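Local atomic coordinates of OBG-type G domain-containing protein (Pyrococcus horikoshii, PDB entry 2E87), a protein that binds GDP through an Obg-type G domain and is probably a GTP-binding protein of unknown cellular role. Residues 228-233 against 271-276; 9-14 against 145-150. One frame throughout, in Å; residues are numbered along the deposited sequence.

Contact 1: residues 228-233 against 271-276; sequences PISERN and FEEVHG
P228 opens the loop segment with its ring turned away from helix 264-277, yet its CB still brushes E273 OE2 at 3.8 Å. Next along, the amide of I229 donates to E273 OE1 almost straight (165°), entering by the syn lone pair; the modelled N to OE1 separation of 2.4 Å is very short. The glutamate gets there by swinging CG anti to its own backbone N (chi1 -159°) and running extended beyond it, so that the carboxylate lies against the first peptides of a type I turn spanning I229 to R232. This turn belongs to the loop that leads from strand 214-220 to helix 234-241 in the G domain, probably the switch II region of this P-loop GTPase fold, and the glutamate ties it to a helix packed beside the central sheet. The I229 side chain crosses E273 obliquely, its CG1 lying beside the backbone N and 2.9 Å from E273 OE1, so the same oxygen is crowded by amide and methylene in the model; I229 CD1, anti beyond, reaches V274 CG2 at 4.4 Å, a loose apolar touch. V274 also rests on L225, and I229 on K237 of helix 234-241. At S230 both donors turn to E273 OE2: N makes a weak bond of 3.4 Å, whereas OG, at 3.2 Å, donates from well above the carboxylate plane (63° out of it).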
ATOM      1  N   PRO A 228       6.805  21.716 -10.075  1.00 52.10           N
ATOM      2  CA  PRO A 228       5.758  22.372  -9.289  1.00 51.12           C
ATOM      3  C   PRO A 228       4.661  21.387  -8.894  1.00 49.67           C
ATOM      4  O   PRO A 228       4.101  20.702  -9.748  1.00 45.67           O
ATOM      5  CB  PRO A 228       5.251  23.450 -10.242  1.00 50.29           C
ATOM      6  CG  PRO A 228       6.467  23.823 -10.982  1.00 51.97           C
ATOM      7  CD  PRO A 228       7.075  22.477 -11.306  1.00 51.17           C
ATOM      8  N   ILE A 229       4.381  21.307  -7.598  1.00 52.93           N
ATOM      9  CA  ILE A 229       3.353  20.414  -7.076  1.00 61.99           C
ATOM     10  C   ILE A 229       1.996  21.016  -7.402  1.00 67.81           C
ATOM     11  O   ILE A 229       1.054  20.300  -7.723  1.00 68.15           O
ATOM     12  CB  ILE A 229       3.484  20.237  -5.534  1.00 63.31           C
ATOM     13  CG1 ILE A 229       4.916  19.823  -5.172  1.00 62.14           C
ATOM     14  CG2 ILE A 229       2.512  19.171  -5.042  1.00 57.04           C
ATOM     15  CD1 ILE A 229       5.186  19.759  -3.683  1.00 60.99           C
ATOM     16  N   SER A 230       1.916  22.343  -7.336  1.00 75.71           N
ATOM     17  CA  SER A 230       0.683  23.078  -7.623  1.00 81.93           C
ATOM     18  C   SER A 230       0.091  22.752  -8.991  1.00 85.43           C
ATOM     19  O   SER A 230      -1.121  22.611  -9.132  1.00 89.45           O
ATOM     20  CB  SER A 230       0.945  24.578  -7.540  1.00 81.30           C
ATOM     21  OG  SER A 230       1.380  24.932  -6.243  1.00 79.24           O
ATOM     22  N   GLU A 231       0.949  22.646  -9.997  1.00 88.07           N
ATOM     23  CA  GLU A 231       0.511  22.332 -11.356  1.00 89.96           C
ATOM     24  C   GLU A 231       0.091  20.865 -11.477  1.00 88.36           C
ATOM     25  O   GLU A 231       0.253  20.256 -12.541  1.00 86.91           O
ATOM     26  CB  GLU A 231       1.654  22.612 -12.338  1.00 94.76           C
ATOM     27  CG  GLU A 231       1.927  24.090 -12.597  1.00101.35           C
ATOM     28  CD  GLU A 231       1.355  24.560 -13.928  1.00104.44           C
ATOM     29  OE1 GLU A 231       1.891  24.153 -14.985  1.00104.24           O
ATOM     30  OE2 GLU A 231       0.367  25.327 -13.918  1.00105.56           O
ATOM     31  N   ARG A 232      -0.464  20.310 -10.399  1.00 83.71           N
ATOM     32  CA  ARG A 232      -0.855  18.898 -10.371  1.00 76.03           C
ATOM     33  C   ARG A 232      -2.292  18.586  -9.941  1.00 73.88           C
ATOM     34  O   ARG A 232      -2.911  19.346  -9.189  1.00 70.97           O
ATOM     35  CB  ARG A 232       0.089  18.140  -9.435  1.00 71.30           C
ATOM     36  CG  ARG A 232       1.568  18.216  -9.780  1.00 66.56           C
ATOM     37  CD  ARG A 232       1.976  17.015 -10.601  1.00 63.33           C
ATOM     38  NE  ARG A 232       3.334  16.594 -10.299  1.00 62.95           N
ATOM     39  CZ  ARG A 232       3.844  15.417 -10.638  1.00 65.24           C
ATOM     40  NH1 ARG A 232       3.104  14.531 -11.295  1.00 62.57           N
ATOM     41  NH2 ARG A 232       5.097  15.127 -10.317  1.00 64.92           N
ATOM     42  N   ASN A 233      -2.795  17.444 -10.415  1.00 74.48           N
ATOM     43  CA  ASN A 233      -4.133  16.951 -10.074  1.00 74.18           C
ATOM     44  C   ASN A 233      -4.134  16.732  -8.573  1.00 71.30           C
ATOM     45  O   ASN A 233      -3.074  16.517  -7.985  1.00 72.58           O
ATOM     46  CB  ASN A 233      -4.400  15.601 -10.735  1.00 76.17           C
ATOM     47  CG  ASN A 233      -4.234  15.642 -12.230  1.00 85.96           C
ATOM     48  OD1 ASN A 233      -3.243  16.168 -12.742  1.00 91.82           O
ATOM     49  ND2 ASN A 233      -5.197  15.075 -12.946  1.00 87.68           N
ATOM     50  N   PHE A 271      12.272  24.852  -4.653  1.00 40.45           N
ATOM     51  CA  PHE A 271      12.697  24.561  -3.296  1.00 41.09           C
ATOM     52  C   PHE A 271      11.672  25.097  -2.290  1.00 42.64           C
ATOM     53  O   PHE A 271      11.311  24.416  -1.332  1.00 42.72           O
ATOM     54  CB  PHE A 271      14.052  25.197  -3.008  1.00 39.90           C
ATOM     55  CG  PHE A 271      14.353  25.302  -1.551  1.00 39.41           C
ATOM     56  CD1 PHE A 271      14.810  24.201  -0.840  1.00 36.86           C
ATOM     57  CD2 PHE A 271      14.096  26.479  -0.866  1.00 39.70           C
ATOM     58  CE1 PHE A 271      15.001  24.273   0.539  1.00 34.98           C
ATOM     59  CE2 PHE A 271      14.283  26.559   0.519  1.00 41.58           C
ATOM     60  CZ  PHE A 271      14.736  25.451   1.217  1.00 38.24           C
ATOM     61  N   GLU A 272      11.204  26.320  -2.510  1.00 40.60           N
ATOM     62  CA  GLU A 272      10.248  26.935  -1.597  1.00 45.60           C
ATOM     63  C   GLU A 272       8.903  26.204  -1.580  1.00 47.05           C
ATOM     64  O   GLU A 272       8.278  26.056  -0.533  1.00 47.45           O
ATOM     65  CB  GLU A 272      10.058  28.413  -1.949  1.00 42.55           C
ATOM     66  CG  GLU A 272      11.373  29.162  -2.027  1.00 52.37           C
ATOM     67  CD  GLU A 272      11.211  30.637  -2.346  1.00 56.55           C
ATOM     68  OE1 GLU A 272      10.545  30.969  -3.360  1.00 51.65           O
ATOM     69  OE2 GLU A 272      11.769  31.459  -1.579  1.00 58.51           O
ATOM     70  N   GLU A 273       8.456  25.747  -2.740  1.00 45.47           N
ATOM     71  CA  GLU A 273       7.208  25.014  -2.810  1.00 44.52           C
ATOM     72  C   GLU A 273       7.359  23.658  -2.105  1.00 43.78           C
ATOM     73  O   GLU A 273       6.459  23.218  -1.402  1.00 47.58           O
ATOM     74  CB  GLU A 273       6.808  24.795  -4.263  1.00 42.63           C
ATOM     75  CG  GLU A 273       5.337  24.516  -4.421  1.00 58.55           C
ATOM     76  CD  GLU A 273       5.020  23.849  -5.728  1.00 62.81           C
ATOM     77  OE1 GLU A 273       5.323  22.650  -5.857  1.00 73.47           O
ATOM     78  OE2 GLU A 273       4.479  24.520  -6.630  1.00 73.22           O
ATOM     79  N   VAL A 274       8.501  23.000  -2.282  1.00 41.80           N
ATOM     80  CA  VAL A 274       8.732  21.705  -1.649  1.00 38.66           C
ATOM     81  C   VAL A 274       8.990  21.853  -0.154  1.00 44.39           C
ATOM     82  O   VAL A 274       8.526  21.039   0.651  1.00 47.94           O
ATOM     83  CB  VAL A 274       9.925  20.967  -2.323  1.00 39.59           C
ATOM     84  CG1 VAL A 274      10.313  19.724  -1.536  1.00 36.06           C
ATOM     85  CG2 VAL A 274       9.544  20.571  -3.736  1.00 33.17           C
ATOM     86  N   HIS A 275       9.730  22.895   0.213  1.00 42.05           N
ATOM     87  CA  HIS A 275      10.067  23.164   1.611  1.00 45.13           C
ATOM     88  C   HIS A 275       8.810  23.442   2.426  1.00 48.44           C
ATOM     89  O   HIS A 275       8.754  23.171   3.641  1.00 46.48           O
ATOM     90  CB  HIS A 275      10.987  24.385   1.712  1.00 46.11           C
ATOM     91  CG  HIS A 275      11.570  24.587   3.074  1.00 45.02           C
ATOM     92  ND1 HIS A 275      11.649  25.823   3.676  1.00 51.10           N
ATOM     93  CD2 HIS A 275      12.120  23.708   3.944  1.00 49.62           C
ATOM     94  CE1 HIS A 275      12.222  25.698   4.859  1.00 47.54           C
ATOM     95  NE2 HIS A 275      12.517  24.424   5.047  1.00 47.45           N
ATOM     96  N   GLY A 276       7.814  23.994   1.736  1.00 47.59           N
ATOM     97  CA  GLY A 276       6.550  24.328   2.360  1.00 48.05           C
ATOM     98  C   GLY A 276       5.602  23.153   2.471  1.00 47.04           C
ATOM     99  O   GLY A 276       4.826  23.084   3.409  1.00 52.34           O
TER

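Contact 2: residues 9-14 against 145-150; sequences PTVLTA and DRLRYL
Apolar packing carries most of the contact between the loop leading into helix 14-30 and helix 144-156, within the NOG1-type N-terminal helical domain. V11 and L147 point at each other and cross at about a right angle, V11 CG1 (anti to its backbone N, chi1 174°) pressing on L147 CD2 at 3.4 Å. The other branch, V11 CG2, meets L150 CB one helical turn on, at 4.1 Å. L147 CD1 reaches instead to the loop backbone, 3.4 Å from L12 O and 3.8 Å from A14 N. Helix 38-67 closes in with V64 on V11 and L61 on L147. An alanine in place of L147 would remove both methyl branches and would probably leave V11 and the L12 to A14 backbone loosely packed.

A methyl-over-guanidinium contact comes next: T13 lays CG2 over one face of the R148 group, off its centre and 3.6 Å from NH2. Among the polar links, a water accepts from R148 NH2 at 3.3 Å and makes a weak bond to T13 OG1, and R148 NE forms a salt bridge with D144, an aspartate that T13, N-cap of helix 14-30, also touches. No direct hydrogen bond joins 9-14 to 145-150, so within the two segments the hold is apolar, while N151 and D144 of the same helix take the amides of V11 and A14, placing backbone bonds at both ends of the apolar patch.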
ATOM      1  N   PRO A   9      -6.160 -13.012  -1.856  1.00 34.43           N
ATOM      2  CA  PRO A   9      -6.597 -14.016  -2.821  1.00 39.20           C
ATOM      3  C   PRO A   9      -7.433 -13.476  -3.970  1.00 43.73           C
ATOM      4  O   PRO A   9      -8.006 -12.387  -3.903  1.00 39.37           O
ATOM      5  CB  PRO A   9      -7.395 -14.974  -1.960  1.00 38.84           C
ATOM      6  CG  PRO A   9      -8.111 -14.017  -1.044  1.00 39.96           C
ATOM      7  CD  PRO A   9      -7.031 -13.011  -0.665  1.00 34.83           C
ATOM      8  N   THR A  10      -7.486 -14.246  -5.042  1.00 47.33           N
ATOM      9  CA  THR A  10      -8.289 -13.859  -6.175  1.00 47.47           C
ATOM     10  C   THR A  10      -9.732 -14.030  -5.690  1.00 44.15           C
ATOM     11  O   THR A  10     -10.076 -15.036  -5.072  1.00 43.66           O
ATOM     12  CB  THR A  10      -7.986 -14.769  -7.375  1.00 50.66           C
ATOM     13  OG1 THR A  10      -6.686 -14.452  -7.887  1.00 58.58           O
ATOM     14  CG2 THR A  10      -9.020 -14.581  -8.468  1.00 53.94           C
ATOM     15  N   VAL A  11     -10.555 -13.022  -5.936  1.00 40.38           N
ATOM     16  CA  VAL A  11     -11.951 -13.045  -5.522  1.00 41.84           C
ATOM     17  C   VAL A  11     -12.811 -13.665  -6.612  1.00 38.39           C
ATOM     18  O   VAL A  11     -12.776 -13.221  -7.755  1.00 42.30           O
ATOM     19  CB  VAL A  11     -12.471 -11.620  -5.264  1.00 41.18           C
ATOM     20  CG1 VAL A  11     -13.935 -11.655  -4.978  1.00 48.48           C
ATOM     21  CG2 VAL A  11     -11.726 -10.995  -4.108  1.00 46.25           C
ATOM     22  N   LEU A  12     -13.566 -14.697  -6.262  1.00 37.27           N
ATOM     23  CA  LEU A  12     -14.456 -15.339  -7.221  1.00 38.54           C
ATOM     24  C   LEU A  12     -15.651 -14.426  -7.541  1.00 34.56           C
ATOM     25  O   LEU A  12     -16.096 -13.668  -6.688  1.00 34.44           O
ATOM     26  CB  LEU A  12     -14.977 -16.662  -6.659  1.00 35.44           C
ATOM     27  CG  LEU A  12     -14.011 -17.847  -6.534  1.00 43.18           C
ATOM     28  CD1 LEU A  12     -14.822 -19.143  -6.379  1.00 36.75           C
ATOM     29  CD2 LEU A  12     -13.146 -17.958  -7.767  1.00 36.94           C
ATOM     30  N   THR A  13     -16.159 -14.483  -8.767  1.00 33.20           N
ATOM     31  CA  THR A  13     -17.322 -13.667  -9.131  1.00 36.32           C
ATOM     32  C   THR A  13     -18.584 -14.319  -8.559  1.00 38.82           C
ATOM     33  O   THR A  13     -18.572 -15.497  -8.182  1.00 38.63           O
ATOM     34  CB  THR A  13     -17.497 -13.531 -10.676  1.00 36.70           C
ATOM     35  OG1 THR A  13     -17.804 -14.809 -11.249  1.00 42.31           O
ATOM     36  CG2 THR A  13     -16.228 -13.000 -11.312  1.00 30.11           C
ATOM     37  N   ALA A  14     -19.669 -13.555  -8.480  1.00 38.48           N
ATOM     38  CA  ALA A  14     -20.913 -14.104  -7.949  1.00 37.58           C
ATOM     39  C   ALA A  14     -21.253 -15.444  -8.639  1.00 35.55           C
ATOM     40  O   ALA A  14     -21.554 -16.434  -7.976  1.00 29.51           O
ATOM     41  CB  ALA A  14     -22.047 -13.098  -8.128  1.00 30.27           C
ATOM     42  N   ASP A 145     -20.633  -6.732  -8.365  1.00 28.01           N
ATOM     43  CA  ASP A 145     -19.821  -5.591  -8.795  1.00 36.07           C
ATOM     44  C   ASP A 145     -18.708  -5.349  -7.768  1.00 35.44           C
ATOM     45  O   ASP A 145     -17.564  -5.080  -8.131  1.00 32.64           O
ATOM     46  CB  ASP A 145     -20.660  -4.314  -8.938  1.00 28.60           C
ATOM     47  CG  ASP A 145     -21.437  -4.256 -10.249  1.00 39.42           C
ATOM     48  OD1 ASP A 145     -21.131  -5.056 -11.168  1.00 34.08           O
ATOM     49  OD2 ASP A 145     -22.346  -3.391 -10.359  1.00 42.67           O
ATOM     50  N   ARG A 146     -19.048  -5.428  -6.487  1.00 30.99           N
ATOM     51  CA  ARG A 146     -18.038  -5.246  -5.445  1.00 36.64           C
ATOM     52  C   ARG A 146     -16.953  -6.334  -5.541  1.00 31.59           C
ATOM     53  O   ARG A 146     -15.776  -6.055  -5.379  1.00 35.36           O
ATOM     54  CB  ARG A 146     -18.666  -5.287  -4.050  1.00 36.16           C
ATOM     55  CG  ARG A 146     -19.487  -4.081  -3.649  1.00 39.54           C
ATOM     56  CD  ARG A 146     -19.891  -4.244  -2.187  1.00 42.85           C
ATOM     57  NE  ARG A 146     -20.886  -3.291  -1.711  1.00 46.20           N
ATOM     58  CZ  ARG A 146     -22.127  -3.205  -2.174  1.00 52.12           C
ATOM     59  NH1 ARG A 146     -22.542  -4.015  -3.140  1.00 49.30           N
ATOM     60  NH2 ARG A 146     -22.959  -2.312  -1.660  1.00 60.00           N
ATOM     61  N   LEU A 147     -17.342  -7.570  -5.812  1.00 31.17           N
ATOM     62  CA  LEU A 147     -16.352  -8.634  -5.916  1.00 34.32           C
ATOM     63  C   LEU A 147     -15.458  -8.382  -7.122  1.00 37.21           C
ATOM     64  O   LEU A 147     -14.238  -8.531  -7.059  1.00 38.91           O
ATOM     65  CB  LEU A 147     -17.027  -9.988  -6.070  1.00 27.54           C
ATOM     66  CG  LEU A 147     -17.857 -10.503  -4.896  1.00 38.57           C
ATOM     67  CD1 LEU A 147     -18.589 -11.762  -5.356  1.00 25.12           C
ATOM     68  CD2 LEU A 147     -16.969 -10.784  -3.673  1.00 29.23           C
ATOM     69  N   ARG A 148     -16.073  -7.991  -8.226  1.00 36.16           N
ATOM     70  CA  ARG A 148     -15.324  -7.727  -9.432  1.00 31.57           C
ATOM     71  C   ARG A 148     -14.344  -6.581  -9.192  1.00 30.35           C
ATOM     72  O   ARG A 148     -13.193  -6.653  -9.600  1.00 34.07           O
ATOM     73  CB  ARG A 148     -16.294  -7.439 -10.569  1.00 31.15           C
ATOM     74  CG  ARG A 148     -16.930  -8.720 -11.079  1.00 36.74           C
ATOM     75  CD  ARG A 148     -18.145  -8.482 -11.952  1.00 37.84           C
ATOM     76  NE  ARG A 148     -18.639  -9.757 -12.456  1.00 36.44           N
ATOM     77  CZ  ARG A 148     -18.027 -10.468 -13.394  1.00 39.92           C
ATOM     78  NH1 ARG A 148     -16.905 -10.023 -13.947  1.00 47.10           N
ATOM     79  NH2 ARG A 148     -18.506 -11.645 -13.742  1.00 35.76           N
ATOM     80  N   TYR A 149     -14.798  -5.539  -8.510  1.00 31.83           N
ATOM     81  CA  TYR A 149     -13.921  -4.421  -8.192  1.00 34.80           C
ATOM     82  C   TYR A 149     -12.765  -4.886  -7.288  1.00 35.86           C
ATOM     83  O   TYR A 149     -11.621  -4.505  -7.510  1.00 39.83           O
ATOM     84  CB  TYR A 149     -14.694  -3.307  -7.494  1.00 24.09           C
ATOM     85  CG  TYR A 149     -13.825  -2.409  -6.632  1.00 33.84           C
ATOM     86  CD1 TYR A 149     -13.050  -1.394  -7.195  1.00 32.96           C
ATOM     87  CD2 TYR A 149     -13.756  -2.600  -5.239  1.00 24.23           C
ATOM     88  CE1 TYR A 149     -12.222  -0.581  -6.394  1.00 32.99           C
ATOM     89  CE2 TYR A 149     -12.935  -1.801  -4.433  1.00 31.54           C
ATOM     90  CZ  TYR A 149     -12.169  -0.797  -5.016  1.00 37.39           C
ATOM     91  OH  TYR A 149     -11.345  -0.038  -4.219  1.00 40.03           O
ATOM     92  N   LEU A 150     -13.054  -5.694  -6.274  1.00 37.27           N
ATOM     93  CA  LEU A 150     -11.993  -6.156  -5.375  1.00 38.97           C
ATOM     94  C   LEU A 150     -10.926  -6.948  -6.122  1.00 38.43           C
ATOM     95  O   LEU A 150      -9.752  -6.923  -5.763  1.00 42.44           O
ATOM     96  CB  LEU A 150     -12.569  -7.017  -4.244  1.00 31.58           C
ATOM     97  CG  LEU A 150     -13.267  -6.209  -3.162  1.00 31.73           C
ATOM     98  CD1 LEU A 150     -14.011  -7.131  -2.232  1.00 33.14           C
ATOM     99  CD2 LEU A 150     -12.240  -5.376  -2.397  1.00 29.70           C
TER
HETATM  100  O   HOH W   1     -20.660 -12.990 -11.704  1.00 44.34           O

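In the fold
Contacts 1 and 2 lie on opposite sides of the centre of this elongated chain, about 38 Å apart between centres and about 18 Å between nearest atoms, and they do not touch. Both ends of contact 2, in the helical N-terminal region, precede contact 1, in the G domain, in the sequence. Contact 2 brings together segments with 130 residues between them, contact 1 segments with 37. Contact 1 is the nearer to the nucleotide: the V274 side chain is about 9 Å from that of K180, a GDP-binding residue of the P-loop, and about 13 Å from the bound GDP, near the pocket without lining it. Contact 2 is remote from the known binding sites.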